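Local coordinates for peroxiredoxin (Clostridioides difficile, PDB 6TSB), which probably reduces peroxides through one domain and hydrolyses chitin through another, the family 18 chitinase domain held in this chain, in a spore coat protein, at residues A[37-43]-A[54-60]; A[101-107]-A[148-154]; A[222-226]-A[235-239]. All coordinates share one frame; numbering follows the deposited sequence.

Contact 1: A[37-43]-A[54-60]; sequences IVAEYVL and LDAVIFA
Tyr41 and Ile58 pack against each other across two parallel neighbours, 37-43 and 56-60, the first two strands of the family 18 TIM-barrel sheet; their short axes lie 24° apart. The backbone bonds are regular in the middle: Ile58 N reaches Glu40 O at 2.8 Å and Val42 N reaches Ile58 O at 2.9 Å. Packing is tight on the face carrying Tyr41 and Ile58. With CG2 of Ile58 anti to its backbone N and CG1 beside that N (chi1 -56°), both branches bear on the tyrosine: CG2 comes to 3.4 Å from Tyr41 CE2, while CD1 sits over one ring face, 3.8 Å from the centroid, a CH-pi contact. Tyr41 OH bonds to Asn203 and to Asp135, probably part of the family 18 DxxDxDxE signature. On the other face the Glu40 stem crosses Leu54 at about a right angle, OE1 lying 3.3 Å from Leu54 CD1, but Val42 CG2 stands 4.1 Å from Val57 CB. Glu40 OE2 bonds to Ser331 of the second subunit, whose strand extends the sheet. The looser, partly exposed ends are Leu43 and Ile37/Asp55. There Asp55 holds Val38 twice: Asp55 N donates to Val38 O at 2.7 Å, and Val38 N to the anti lone pair of Asp55 OD2 at 2.8 Å.

Contact 2: A[101-107]-A[148-154]; sequences GAEGFSD and ITSRPQD
Ionic pairing joins Arg151 to Asp107, where two loops that follow the neighbouring barrel strands 92-98 and 133-137 meet. The arginine, extended from CG to NE, grips one oxygen end-on with both terminal nitrogens: NH1 lies 2.8 Å and NH2 3.1 Å from Asp107 OD1. That oxygen is only 6° out of the guanidinium plane, although the carboxylate is turned 32° from it. Hydrogen bonds form a second group. The hydroxyl of Ser106, placed anti to its backbone N (chi1 -174°), donates to the syn lone pair of Asp154 OD1 at 2.7 Å and weakly accepts from Arg151 NH1. Glu103, bent at chi2, takes Thr149 N on the syn lone pair of OE1 at 2.8 Å, while its OE2 accepts from Gly104 N. A type I turn from Arg151 to Asp154 leads into helix 154-169, and Asp154 OD2 receives Arg151 N and Gly142 N. One water bridges Glu103 OE2, Ser106 N and Thr149 O; another joins Ser106 O to Asp154 OD1. Van der Waals contact is slight: Ile148 CG2 lies 3.3 Å from Gly101 O, and Thr149 CG2 sits over a guanidinium face, toward its rim. Thus the guanidinium meets the charge of Asp107 directly, whereas amide N-H groups, a hydroxyl and waters hold Glu103 and Asp154.

Contact 3: A[222-226]-A[235-239]; sequences QANLF and YSVDA
Two successive backbone bonds tie the loop residues Asn224 and Leu225 to the first turn of the helix starting at Val237: Val237 N meets Asn224 O at 2.9 Å with an N-H...O angle of 170°, and Asp238 N meets Leu225 O at 3.0 Å. The loop carbonyls thus satisfy amides that have no earlier helical turn to pair with, while Ser236, the N-cap, covers a third, its OG accepting from Ala239 N at 3.1 Å. Among the side chains, Asn224 makes two bonds. Its CG is wedged between the backbone N and carbonyl carbon (chi1 55°), and from there ND2 lies on a lone pair of Tyr235 O, 2.9 Å away, which in turn lies in the Asn224 amide plane. The same nitrogen reaches back to Phe226 O, approaching from above that carbonyl's plane, so two bonds fix the rotation of the amide. Leu225 CD1 supplies the apolar part, 3.7 Å from Val237 CB. Phe226 meets Asp238 obliquely, its CE1 coming to 3.5 Å from Asp238 CG with ring and carboxylate planes 52° apart; OD1 of that aspartate bonds to Tyr320 of the second subunit. Loop 222-226, after strand 201-204, packs on the start of helix 237-246, and Val237 touches Leu256, while Gln222 touches Pro259 and Tyr261, all three on strand 254-264.

In the fold
Contacts 1 and 3 are core, with 11 of 14 and 5 of 8 touching residues buried; contact 2, with 3 of 10, is nearer the surface. Their centres lie about 12, 10 and 25 Å from that of the chain for contacts 1, 3 and 2. None touches another: the nearest atoms of contacts 1 and 2 are about 10 Å apart. No secondary-structure element is shared. Contact 1 pairs neighbouring strands, contact 2 joins two loop regions that each run into a helix, and contact 3 packs a loop on a helix start. Chemistry follows place: apolar packing beside backbone pairing in contact 1, a salt bridge and bridging waters in contact 2, backbone bonds capping a helix in contact 3. Contacts 1 and 3 also meet the second subunit; contact 2 does not.

Contact 1: A[37-43]-A[54-60]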
ATOM      1  N   ILE A  37      -4.519  13.656 -24.857  1.00 47.78           N
ATOM      2  CA  ILE A  37      -5.146  12.468 -25.487  1.00 41.66           C
ATOM      3  C   ILE A  37      -4.637  11.235 -24.768  1.00 43.41           C
ATOM      4  O   ILE A  37      -3.572  11.306 -24.095  1.00 45.98           O
ATOM      5  CB  ILE A  37      -4.888  12.377 -27.003  1.00 44.60           C
ATOM      6  CG1 ILE A  37      -3.419  12.145 -27.354  1.00 42.00           C
ATOM      7  CG2 ILE A  37      -5.460  13.568 -27.754  1.00 41.15           C
ATOM      8  CD1 ILE A  37      -3.213  11.821 -28.828  1.00 43.52           C
ATOM      9  N   VAL A  38      -5.406  10.158 -24.873  1.00 45.89           N
ATOM     10  CA  VAL A  38      -5.023   8.828 -24.331  1.00 47.15           C
ATOM     11  C   VAL A  38      -4.938   7.860 -25.507  1.00 44.19           C
ATOM     12  O   VAL A  38      -5.890   7.809 -26.313  1.00 45.21           O
ATOM     13  CB  VAL A  38      -6.030   8.333 -23.282  1.00 47.42           C
ATOM     14  CG1 VAL A  38      -5.557   7.035 -22.681  1.00 53.37           C
ATOM     15  CG2 VAL A  38      -6.251   9.351 -22.177  1.00 54.21           C
ATOM     16  N   ALA A  39      -3.895   7.052 -25.526  1.00 39.85           N
ATOM     17  CA  ALA A  39      -3.645   6.103 -26.620  1.00 40.06           C
ATOM     18  C   ALA A  39      -3.055   4.817 -26.063  1.00 40.54           C
ATOM     19  O   ALA A  39      -2.443   4.886 -24.986  1.00 40.42           O
ATOM     20  CB  ALA A  39      -2.716   6.735 -27.621  1.00 39.87           C
ATOM     21  N   GLU A  40      -3.227   3.708 -26.802  1.00 41.39           N
ATOM     22  CA  GLU A  40      -2.460   2.462 -26.599  1.00 41.93           C
ATOM     23  C   GLU A  40      -1.926   1.937 -27.925  1.00 42.43           C
ATOM     24  O   GLU A  40      -2.622   2.050 -28.954  1.00 39.26           O
ATOM     25  CB  GLU A  40      -3.309   1.369 -25.955  1.00 47.11           C
ATOM     26  CG  GLU A  40      -4.018   1.821 -24.700  1.00 52.61           C
ATOM     27  CD  GLU A  40      -4.754   0.723 -23.944  1.00 48.56           C
ATOM     28  OE1 GLU A  40      -5.983   0.562 -24.187  1.00 54.11           O
ATOM     29  OE2 GLU A  40      -4.105   0.040 -23.124  1.00 48.98           O
ATOM     30  N   TYR A  41      -0.706   1.410 -27.847  1.00 41.18           N
ATOM     31  CA  TYR A  41      -0.113   0.430 -28.779  1.00 42.69           C
ATOM     32  C   TYR A  41      -0.889  -0.869 -28.547  1.00 44.33           C
ATOM     33  O   TYR A  41      -1.100  -1.277 -27.389  1.00 42.55           O
ATOM     34  CB  TYR A  41       1.417   0.299 -28.601  1.00 38.77           C
ATOM     35  CG  TYR A  41       2.211   1.459 -29.166  1.00 41.94           C
ATOM     36  CD1 TYR A  41       2.346   2.655 -28.471  1.00 44.52           C
ATOM     37  CD2 TYR A  41       2.781   1.406 -30.429  1.00 46.99           C
ATOM     38  CE1 TYR A  41       3.034   3.741 -28.999  1.00 50.69           C
ATOM     39  CE2 TYR A  41       3.484   2.476 -30.964  1.00 47.98           C
ATOM     40  CZ  TYR A  41       3.627   3.649 -30.246  1.00 45.91           C
ATOM     41  OH  TYR A  41       4.295   4.716 -30.772  1.00 41.78           O
ATOM     42  N   VAL A  42      -1.312  -1.484 -29.647  1.00 43.11           N
ATOM     43  CA  VAL A  42      -2.048  -2.773 -29.663  1.00 43.00           C
ATOM     44  C   VAL A  42      -1.181  -3.782 -30.410  1.00 41.62           C
ATOM     45  O   VAL A  42      -1.157  -3.712 -31.650  1.00 44.39           O
ATOM     46  CB  VAL A  42      -3.404  -2.566 -30.353  1.00 43.76           C
ATOM     47  CG1 VAL A  42      -4.259  -3.801 -30.204  1.00 50.03           C
ATOM     48  CG2 VAL A  42      -4.113  -1.338 -29.831  1.00 46.11           C
ATOM     49  N   LEU A  43      -0.427  -4.606 -29.686  1.00 45.48           N
ATOM     50  CA  LEU A  43       0.415  -5.705 -30.244  1.00 49.36           C
ATOM     51  C   LEU A  43      -0.306  -7.052 -30.114  1.00 51.57           C
ATOM     52  O   LEU A  43      -0.355  -7.608 -28.992  1.00 50.95           O
ATOM     53  CB  LEU A  43       1.738  -5.750 -29.478  1.00 48.01           C
ATOM     54  CG  LEU A  43       2.724  -6.810 -29.951  1.00 53.84           C
ATOM     55  CD1 LEU A  43       3.096  -6.583 -31.417  1.00 55.93           C
ATOM     56  CD2 LEU A  43       3.957  -6.864 -29.042  1.00 53.27           C
ATOM     57  N   LEU A  54     -10.059   5.460 -25.043  1.00 51.75           N
ATOM     58  CA  LEU A  54      -8.901   5.867 -25.893  1.00 49.31           C
ATOM     59  C   LEU A  54      -9.322   6.927 -26.914  1.00 47.51           C
ATOM     60  O   LEU A  54     -10.435   6.814 -27.428  1.00 44.53           O
ATOM     61  CB  LEU A  54      -8.375   4.632 -26.619  1.00 47.68           C
ATOM     62  CG  LEU A  54      -8.060   3.454 -25.711  1.00 49.97           C
ATOM     63  CD1 LEU A  54      -7.497   2.294 -26.514  1.00 46.91           C
ATOM     64  CD2 LEU A  54      -7.110   3.871 -24.605  1.00 46.40           C
ATOM     65  N   ASP A  55      -8.449   7.909 -27.192  1.00 44.62           N
ATOM     66  CA  ASP A  55      -8.596   8.850 -28.336  1.00 46.53           C
ATOM     67  C   ASP A  55      -7.973   8.214 -29.581  1.00 44.74           C
ATOM     68  O   ASP A  55      -8.331   8.606 -30.708  1.00 44.27           O
ATOM     69  CB  ASP A  55      -7.939  10.206 -28.053  1.00 55.45           C
ATOM     70  CG  ASP A  55      -8.526  10.976 -26.883  1.00 51.30           C
ATOM     71  OD1 ASP A  55      -9.575  11.583 -27.088  1.00 51.18           O
ATOM     72  OD2 ASP A  55      -7.914  10.954 -25.783  1.00 56.12           O
ATOM     73  N   ALA A  56      -7.018   7.305 -29.386  1.00 43.17           N
ATOM     74  CA  ALA A  56      -6.258   6.706 -30.493  1.00 45.72           C
ATOM     75  C   ALA A  56      -5.661   5.360 -30.091  1.00 41.87           C
ATOM     76  O   ALA A  56      -5.298   5.148 -28.910  1.00 43.23           O
ATOM     77  CB  ALA A  56      -5.179   7.654 -30.928  1.00 47.90           C
ATOM     78  N   VAL A  57      -5.613   4.481 -31.080  1.00 39.79           N
ATOM     79  CA  VAL A  57      -5.005   3.126 -31.019  1.00 42.55           C
ATOM     80  C   VAL A  57      -3.901   3.091 -32.078  1.00 39.01           C
ATOM     81  O   VAL A  57      -4.110   3.630 -33.227  1.00 34.86           O
ATOM     82  CB  VAL A  57      -6.053   2.017 -31.247  1.00 44.94           C
ATOM     83  CG1 VAL A  57      -6.999   1.924 -30.073  1.00 50.70           C
ATOM     84  CG2 VAL A  57      -6.845   2.214 -32.532  1.00 41.60           C
ATOM     85  N   ILE A  58      -2.778   2.493 -31.706  1.00 36.45           N
ATOM     86  CA  ILE A  58      -1.595   2.395 -32.593  1.00 40.30           C
ATOM     87  C   ILE A  58      -1.379   0.908 -32.813  1.00 39.53           C
ATOM     88  O   ILE A  58      -0.908   0.254 -31.887  1.00 38.44           O
ATOM     89  CB  ILE A  58      -0.349   3.096 -32.010  1.00 40.21           C
ATOM     90  CG1 ILE A  58      -0.595   4.565 -31.663  1.00 45.04           C
ATOM     91  CG2 ILE A  58       0.802   2.958 -32.979  1.00 42.19           C
ATOM     92  CD1 ILE A  58       0.642   5.306 -31.148  1.00 47.21           C
ATOM     93  N   PHE A  59      -1.756   0.411 -33.993  1.00 42.51           N
ATOM     94  CA  PHE A  59      -1.509  -0.993 -34.403  1.00 42.01           C
ATOM     95  C   PHE A  59      -0.001  -1.230 -34.503  1.00 40.28           C
ATOM     96  O   PHE A  59       0.682  -0.512 -35.254  1.00 42.19           O
ATOM     97  CB  PHE A  59      -2.166  -1.310 -35.748  1.00 42.50           C
ATOM     98  CG  PHE A  59      -1.856  -2.710 -36.213  1.00 47.01           C
ATOM     99  CD1 PHE A  59      -2.467  -3.807 -35.618  1.00 51.41           C
ATOM    100  CD2 PHE A  59      -0.934  -2.942 -37.216  1.00 49.13           C
ATOM    101  CE1 PHE A  59      -2.174  -5.100 -36.024  1.00 50.49           C
ATOM    102  CE2 PHE A  59      -0.632  -4.239 -37.615  1.00 50.36           C
ATOM    103  CZ  PHE A  59      -1.244  -5.315 -37.012  1.00 50.42           C
ATOM    104  N   ALA A  60       0.498  -2.260 -33.838  1.00 42.35           N
ATOM    105  CA  ALA A  60       1.904  -2.697 -33.946  1.00 40.82           C
ATOM    106  C   ALA A  60       1.991  -4.151 -34.449  1.00 47.31           C
ATOM    107  O   ALA A  60       1.394  -5.049 -33.859  1.00 46.15           O
ATOM    108  CB  ALA A  60       2.529  -2.517 -32.591  1.00 43.66           C
TER

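Contact 2: A[101-107]-A[148-154]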
ATOM      1  N   GLY A 101      14.571  -4.233 -33.027  1.00 49.80           N
ATOM      2  CA  GLY A 101      15.175  -5.225 -33.942  1.00 47.91           C
ATOM      3  C   GLY A 101      14.656  -5.130 -35.378  1.00 47.24           C
ATOM      4  O   GLY A 101      15.218  -5.820 -36.208  1.00 49.32           O
ATOM      5  N   ALA A 102      13.662  -4.278 -35.679  1.00 45.86           N
ATOM      6  CA  ALA A 102      13.048  -4.126 -37.019  1.00 43.92           C
ATOM      7  C   ALA A 102      13.985  -3.398 -37.988  1.00 49.09           C
ATOM      8  O   ALA A 102      14.124  -2.141 -37.897  1.00 48.07           O
ATOM      9  CB  ALA A 102      11.730  -3.408 -36.930  1.00 42.98           C
ATOM     10  N   GLU A 103      14.538  -4.169 -38.930  1.00 49.71           N
ATOM     11  CA  GLU A 103      15.562  -3.757 -39.926  1.00 52.07           C
ATOM     12  C   GLU A 103      14.876  -3.019 -41.075  1.00 45.79           C
ATOM     13  O   GLU A 103      13.654  -3.169 -41.221  1.00 45.78           O
ATOM     14  CB  GLU A 103      16.343  -4.972 -40.453  1.00 54.09           C
ATOM     15  CG  GLU A 103      17.449  -4.612 -41.444  1.00 58.25           C
ATOM     16  CD  GLU A 103      18.571  -3.779 -40.857  1.00 55.62           C
ATOM     17  OE1 GLU A 103      19.420  -4.376 -40.174  1.00 59.12           O
ATOM     18  OE2 GLU A 103      18.578  -2.536 -41.060  1.00 53.54           O
ATOM     19  N   GLY A 104      15.643  -2.177 -41.766  1.00 45.52           N
ATOM     20  CA  GLY A 104      15.265  -1.562 -43.045  1.00 44.61           C
ATOM     21  C   GLY A 104      15.342  -0.052 -43.045  1.00 42.48           C
ATOM     22  O   GLY A 104      15.296   0.540 -44.152  1.00 44.04           O
ATOM     23  N   PHE A 105      15.358   0.615 -41.892  1.00 42.76           N
ATOM     24  CA  PHE A 105      15.108   2.092 -41.909  1.00 42.22           C
ATOM     25  C   PHE A 105      16.327   2.862 -42.435  1.00 38.99           C
ATOM     26  O   PHE A 105      16.126   3.925 -43.111  1.00 41.26           O
ATOM     27  CB  PHE A 105      14.740   2.635 -40.530  1.00 42.81           C
ATOM     28  CG  PHE A 105      13.286   2.519 -40.160  1.00 43.05           C
ATOM     29  CD1 PHE A 105      12.347   3.330 -40.760  1.00 41.23           C
ATOM     30  CD2 PHE A 105      12.866   1.635 -39.179  1.00 43.46           C
ATOM     31  CE1 PHE A 105      11.013   3.234 -40.410  1.00 40.99           C
ATOM     32  CE2 PHE A 105      11.531   1.557 -38.821  1.00 43.47           C
ATOM     33  CZ  PHE A 105      10.612   2.364 -39.435  1.00 40.92           C
ATOM     34  N   SER A 106      17.540   2.433 -42.049  1.00 39.60           N
ATOM     35  CA  SER A 106      18.820   3.097 -42.428  1.00 43.83           C
ATOM     36  C   SER A 106      18.941   3.099 -43.962  1.00 43.91           C
ATOM     37  O   SER A 106      19.273   4.164 -44.529  1.00 42.82           O
ATOM     38  CB  SER A 106      20.018   2.437 -41.764  1.00 44.71           C
ATOM     39  OG  SER A 106      21.198   3.176 -42.037  1.00 44.56           O
ATOM     40  N   ASP A 107      18.620   1.961 -44.605  1.00 44.14           N
ATOM     41  CA  ASP A 107      18.542   1.822 -46.089  1.00 46.63           C
ATOM     42  C   ASP A 107      17.438   2.745 -46.623  1.00 44.99           C
ATOM     43  O   ASP A 107      17.708   3.466 -47.580  1.00 48.69           O
ATOM     44  CB  ASP A 107      18.312   0.370 -46.537  1.00 42.85           C
ATOM     45  CG  ASP A 107      19.547  -0.498 -46.434  1.00 45.06           C
ATOM     46  OD1 ASP A 107      20.560   0.020 -45.940  1.00 44.62           O
ATOM     47  OD2 ASP A 107      19.476  -1.703 -46.805  1.00 47.83           O
ATOM     48  N   ILE A 148      20.301  -4.137 -35.835  1.00 57.05           N
ATOM     49  CA  ILE A 148      19.983  -3.561 -37.173  1.00 54.60           C
ATOM     50  C   ILE A 148      21.184  -2.767 -37.703  1.00 55.71           C
ATOM     51  O   ILE A 148      22.069  -2.389 -36.926  1.00 57.12           O
ATOM     52  CB  ILE A 148      18.722  -2.675 -37.122  1.00 51.85           C
ATOM     53  CG1 ILE A 148      18.926  -1.428 -36.262  1.00 52.10           C
ATOM     54  CG2 ILE A 148      17.526  -3.487 -36.662  1.00 59.64           C
ATOM     55  CD1 ILE A 148      17.745  -0.484 -36.233  1.00 50.25           C
ATOM     56  N   THR A 149      21.158  -2.496 -39.003  1.00 49.88           N
ATOM     57  CA  THR A 149      22.064  -1.579 -39.723  1.00 53.97           C
ATOM     58  C   THR A 149      21.932  -0.151 -39.159  1.00 54.18           C
ATOM     59  O   THR A 149      20.781   0.326 -38.974  1.00 47.04           O
ATOM     60  CB  THR A 149      21.742  -1.633 -41.223  1.00 54.44           C
ATOM     61  OG1 THR A 149      22.017  -2.962 -41.663  1.00 52.97           O
ATOM     62  CG2 THR A 149      22.533  -0.636 -42.035  1.00 54.05           C
ATOM     63  N   SER A 150      23.069   0.518 -38.950  1.00 45.73           N
ATOM     64  CA  SER A 150      23.138   1.973 -38.690  1.00 53.10           C
ATOM     65  C   SER A 150      24.254   2.579 -39.517  1.00 47.51           C
ATOM     66  O   SER A 150      25.182   1.841 -39.859  1.00 52.90           O
ATOM     67  CB  SER A 150      23.353   2.281 -37.228  1.00 59.36           C
ATOM     68  OG  SER A 150      24.485   1.588 -36.710  1.00 57.89           O
ATOM     69  N   ARG A 151      24.153   3.888 -39.727  1.00 47.29           N
ATOM     70  CA  ARG A 151      25.140   4.751 -40.412  1.00 55.85           C
ATOM     71  C   ARG A 151      25.161   6.107 -39.711  1.00 56.85           C
ATOM     72  O   ARG A 151      24.116   6.618 -39.313  1.00 50.82           O
ATOM     73  CB  ARG A 151      24.762   4.964 -41.887  1.00 56.86           C
ATOM     74  CG  ARG A 151      24.502   3.686 -42.676  1.00 57.20           C
ATOM     75  CD  ARG A 151      24.198   3.927 -44.152  1.00 57.55           C
ATOM     76  NE  ARG A 151      24.321   2.699 -44.943  1.00 53.12           N
ATOM     77  CZ  ARG A 151      23.331   1.851 -45.206  1.00 53.49           C
ATOM     78  NH1 ARG A 151      22.112   2.080 -44.748  1.00 60.38           N
ATOM     79  NH2 ARG A 151      23.570   0.754 -45.903  1.00 52.16           N
ATOM     80  N   PRO A 152      26.344   6.749 -39.606  1.00 67.08           N
ATOM     81  CA  PRO A 152      26.463   8.112 -39.067  1.00 64.42           C
ATOM     82  C   PRO A 152      25.409   9.120 -39.569  1.00 59.65           C
ATOM     83  O   PRO A 152      24.908   9.903 -38.784  1.00 59.66           O
ATOM     84  CB  PRO A 152      27.853   8.544 -39.572  1.00 74.76           C
ATOM     85  CG  PRO A 152      28.652   7.254 -39.669  1.00 72.18           C
ATOM     86  CD  PRO A 152      27.641   6.178 -40.011  1.00 72.14           C
ATOM     87  N   GLN A 153      25.053   9.038 -40.854  1.00 51.67           N
ATOM     88  CA  GLN A 153      24.101   9.952 -41.543  1.00 49.33           C
ATOM     89  C   GLN A 153      22.638   9.653 -41.147  1.00 43.69           C
ATOM     90  O   GLN A 153      21.759  10.481 -41.500  1.00 46.20           O
ATOM     91  CB  GLN A 153      24.262   9.841 -43.068  1.00 58.28           C
ATOM     92  CG  GLN A 153      25.701   9.815 -43.554  1.00 63.40           C
ATOM     93  CD  GLN A 153      26.218   8.405 -43.736  1.00 70.16           C
ATOM     94  OE1 GLN A 153      25.799   7.695 -44.644  1.00 89.46           O
ATOM     95  NE2 GLN A 153      27.139   7.978 -42.884  1.00 56.84           N
ATOM     96  N   ASP A 154      22.347   8.542 -40.457  1.00 39.30           N
ATOM     97  CA  ASP A 154      20.969   8.179 -40.027  1.00 38.94           C
ATOM     98  C   ASP A 154      20.239   9.391 -39.436  1.00 41.16           C
ATOM     99  O   ASP A 154      19.067   9.617 -39.796  1.00 47.49           O
ATOM    100  CB  ASP A 154      20.998   7.013 -39.054  1.00 39.08           C
ATOM    101  CG  ASP A 154      21.208   5.679 -39.738  1.00 42.32           C
ATOM    102  OD1 ASP A 154      21.128   5.619 -40.990  1.00 45.22           O
ATOM    103  OD2 ASP A 154      21.464   4.710 -39.019  1.00 48.96           O
TER
HETATM  104  O   HOH W   1      18.386   0.218 -40.102  1.00 43.53           O
HETATM  105  O   HOH W   2      20.261   6.602 -43.509  1.00 45.76           O
HETATM  106  O   HOH W   3      21.590  -2.326 -44.971  1.00 54.99           O

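Contact 3: A[222-226]-A[235-239]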
ATOM      1  N   GLN A 222      12.588   0.577 -14.008  1.00 62.21           N
ATOM      2  CA  GLN A 222      12.542   0.601 -15.494  1.00 57.81           C
ATOM      3  C   GLN A 222      11.914   1.920 -15.970  1.00 53.74           C
ATOM      4  O   GLN A 222      12.223   2.286 -17.111  1.00 54.31           O
ATOM      5  CB  GLN A 222      11.776  -0.615 -16.035  1.00 52.60           C
ATOM      6  CG  GLN A 222      10.252  -0.522 -15.911  1.00 53.51           C
ATOM      7  CD  GLN A 222       9.524  -1.208 -17.051  1.00 55.82           C
ATOM      8  OE1 GLN A 222       9.966  -1.187 -18.195  1.00 55.59           O
ATOM      9  NE2 GLN A 222       8.376  -1.806 -16.768  1.00 56.18           N
ATOM     10  N   ALA A 223      11.070   2.579 -15.154  1.00 44.79           N
ATOM     11  CA  ALA A 223      10.230   3.748 -15.537  1.00 42.62           C
ATOM     12  C   ALA A 223      10.063   4.762 -14.372  1.00 46.03           C
ATOM     13  O   ALA A 223       8.984   5.418 -14.260  1.00 43.44           O
ATOM     14  CB  ALA A 223       8.896   3.259 -16.034  1.00 46.72           C
ATOM     15  N   ASN A 224      11.113   4.968 -13.573  1.00 44.60           N
ATOM     16  CA  ASN A 224      11.107   5.943 -12.449  1.00 49.70           C
ATOM     17  C   ASN A 224      10.709   7.321 -12.985  1.00 48.70           C
ATOM     18  O   ASN A 224      11.285   7.760 -13.997  1.00 53.49           O
ATOM     19  CB  ASN A 224      12.428   5.916 -11.683  1.00 46.68           C
ATOM     20  CG  ASN A 224      13.652   6.140 -12.544  1.00 52.26           C
ATOM     21  OD1 ASN A 224      14.207   5.192 -13.131  1.00 44.78           O
ATOM     22  ND2 ASN A 224      14.132   7.377 -12.546  1.00 54.05           N
ATOM     23  N   LEU A 225       9.719   7.976 -12.380  1.00 47.39           N
ATOM     24  CA  LEU A 225       9.305   9.315 -12.874  1.00 47.89           C
ATOM     25  C   LEU A 225      10.402  10.330 -12.481  1.00 53.11           C
ATOM     26  O   LEU A 225      10.801  11.122 -13.361  1.00 50.04           O
ATOM     27  CB  LEU A 225       7.927   9.676 -12.333  1.00 42.53           C
ATOM     28  CG  LEU A 225       7.417  11.062 -12.713  1.00 48.77           C
ATOM     29  CD1 LEU A 225       7.366  11.248 -14.226  1.00 48.54           C
ATOM     30  CD2 LEU A 225       6.052  11.343 -12.092  1.00 44.74           C
ATOM     31  N   PHE A 226      10.962  10.233 -11.266  1.00 52.22           N
ATOM     32  CA  PHE A 226      12.105  11.064 -10.780  1.00 52.70           C
ATOM     33  C   PHE A 226      13.267  10.166 -10.352  1.00 55.45           C
ATOM     34  O   PHE A 226      13.089   8.950 -10.359  1.00 55.34           O
ATOM     35  CB  PHE A 226      11.640  11.984  -9.657  1.00 48.88           C
ATOM     36  CG  PHE A 226      10.581  12.963 -10.086  1.00 49.15           C
ATOM     37  CD1 PHE A 226      10.903  14.042 -10.901  1.00 54.35           C
ATOM     38  CD2 PHE A 226       9.281  12.844  -9.644  1.00 44.07           C
ATOM     39  CE1 PHE A 226       9.936  14.968 -11.269  1.00 48.62           C
ATOM     40  CE2 PHE A 226       8.309  13.753 -10.035  1.00 46.17           C
ATOM     41  CZ  PHE A 226       8.635  14.814 -10.847  1.00 50.24           C
ATOM     42  N   TYR A 235      18.894   7.992 -15.871  1.00 87.62           N
ATOM     43  CA  TYR A 235      17.594   7.567 -16.457  1.00 78.20           C
ATOM     44  C   TYR A 235      16.442   7.891 -15.503  1.00 65.82           C
ATOM     45  O   TYR A 235      16.370   7.350 -14.388  1.00 64.78           O
ATOM     46  CB  TYR A 235      17.622   6.084 -16.828  1.00 79.90           C
ATOM     47  CG  TYR A 235      18.506   5.781 -18.009  1.00 94.23           C
ATOM     48  CD1 TYR A 235      19.873   5.603 -17.853  1.00 93.49           C
ATOM     49  CD2 TYR A 235      17.978   5.701 -19.287  1.00 95.45           C
ATOM     50  CE1 TYR A 235      20.689   5.334 -18.939  1.00102.53           C
ATOM     51  CE2 TYR A 235      18.780   5.436 -20.382  1.00100.13           C
ATOM     52  CZ  TYR A 235      20.141   5.256 -20.207  1.00103.11           C
ATOM     53  OH  TYR A 235      20.931   5.001 -21.288  1.00103.05           O
ATOM     54  N   SER A 236      15.539   8.740 -15.980  1.00 52.36           N
ATOM     55  CA  SER A 236      14.265   9.098 -15.320  1.00 48.79           C
ATOM     56  C   SER A 236      13.286   9.683 -16.352  1.00 43.94           C
ATOM     57  O   SER A 236      13.745  10.381 -17.315  1.00 47.21           O
ATOM     58  CB  SER A 236      14.541  10.070 -14.202  1.00 50.18           C
ATOM     59  OG  SER A 236      14.252  11.392 -14.622  1.00 50.23           O
ATOM     60  N   VAL A 237      11.980   9.483 -16.172  1.00 39.49           N
ATOM     61  CA  VAL A 237      10.974  10.015 -17.142  1.00 41.05           C
ATOM     62  C   VAL A 237      11.172  11.527 -17.247  1.00 44.23           C
ATOM     63  O   VAL A 237      11.276  12.015 -18.375  1.00 47.35           O
ATOM     64  CB  VAL A 237       9.522   9.674 -16.763  1.00 44.52           C
ATOM     65  CG1 VAL A 237       8.526  10.379 -17.658  1.00 38.37           C
ATOM     66  CG2 VAL A 237       9.278   8.163 -16.738  1.00 45.22           C
ATOM     67  N   ASP A 238      11.239  12.221 -16.106  1.00 47.33           N
ATOM     68  CA  ASP A 238      11.256  13.707 -16.004  1.00 45.66           C
ATOM     69  C   ASP A 238      12.440  14.272 -16.794  1.00 40.07           C
ATOM     70  O   ASP A 238      12.242  15.259 -17.515  1.00 38.96           O
ATOM     71  CB  ASP A 238      11.321  14.164 -14.537  1.00 52.40           C
ATOM     72  CG  ASP A 238      11.634  15.640 -14.295  1.00 47.64           C
ATOM     73  OD1 ASP A 238      10.784  16.530 -14.623  1.00 49.08           O
ATOM     74  OD2 ASP A 238      12.720  15.885 -13.779  1.00 48.71           O
ATOM     75  N   ALA A 239      13.627  13.706 -16.615  1.00 38.88           N
ATOM     76  CA  ALA A 239      14.849  14.117 -17.344  1.00 45.87           C
ATOM     77  C   ALA A 239      14.678  13.903 -18.870  1.00 51.22           C
ATOM     78  O   ALA A 239      15.302  14.664 -19.648  1.00 49.92           O
ATOM     79  CB  ALA A 239      16.044  13.375 -16.788  1.00 45.25           C
TER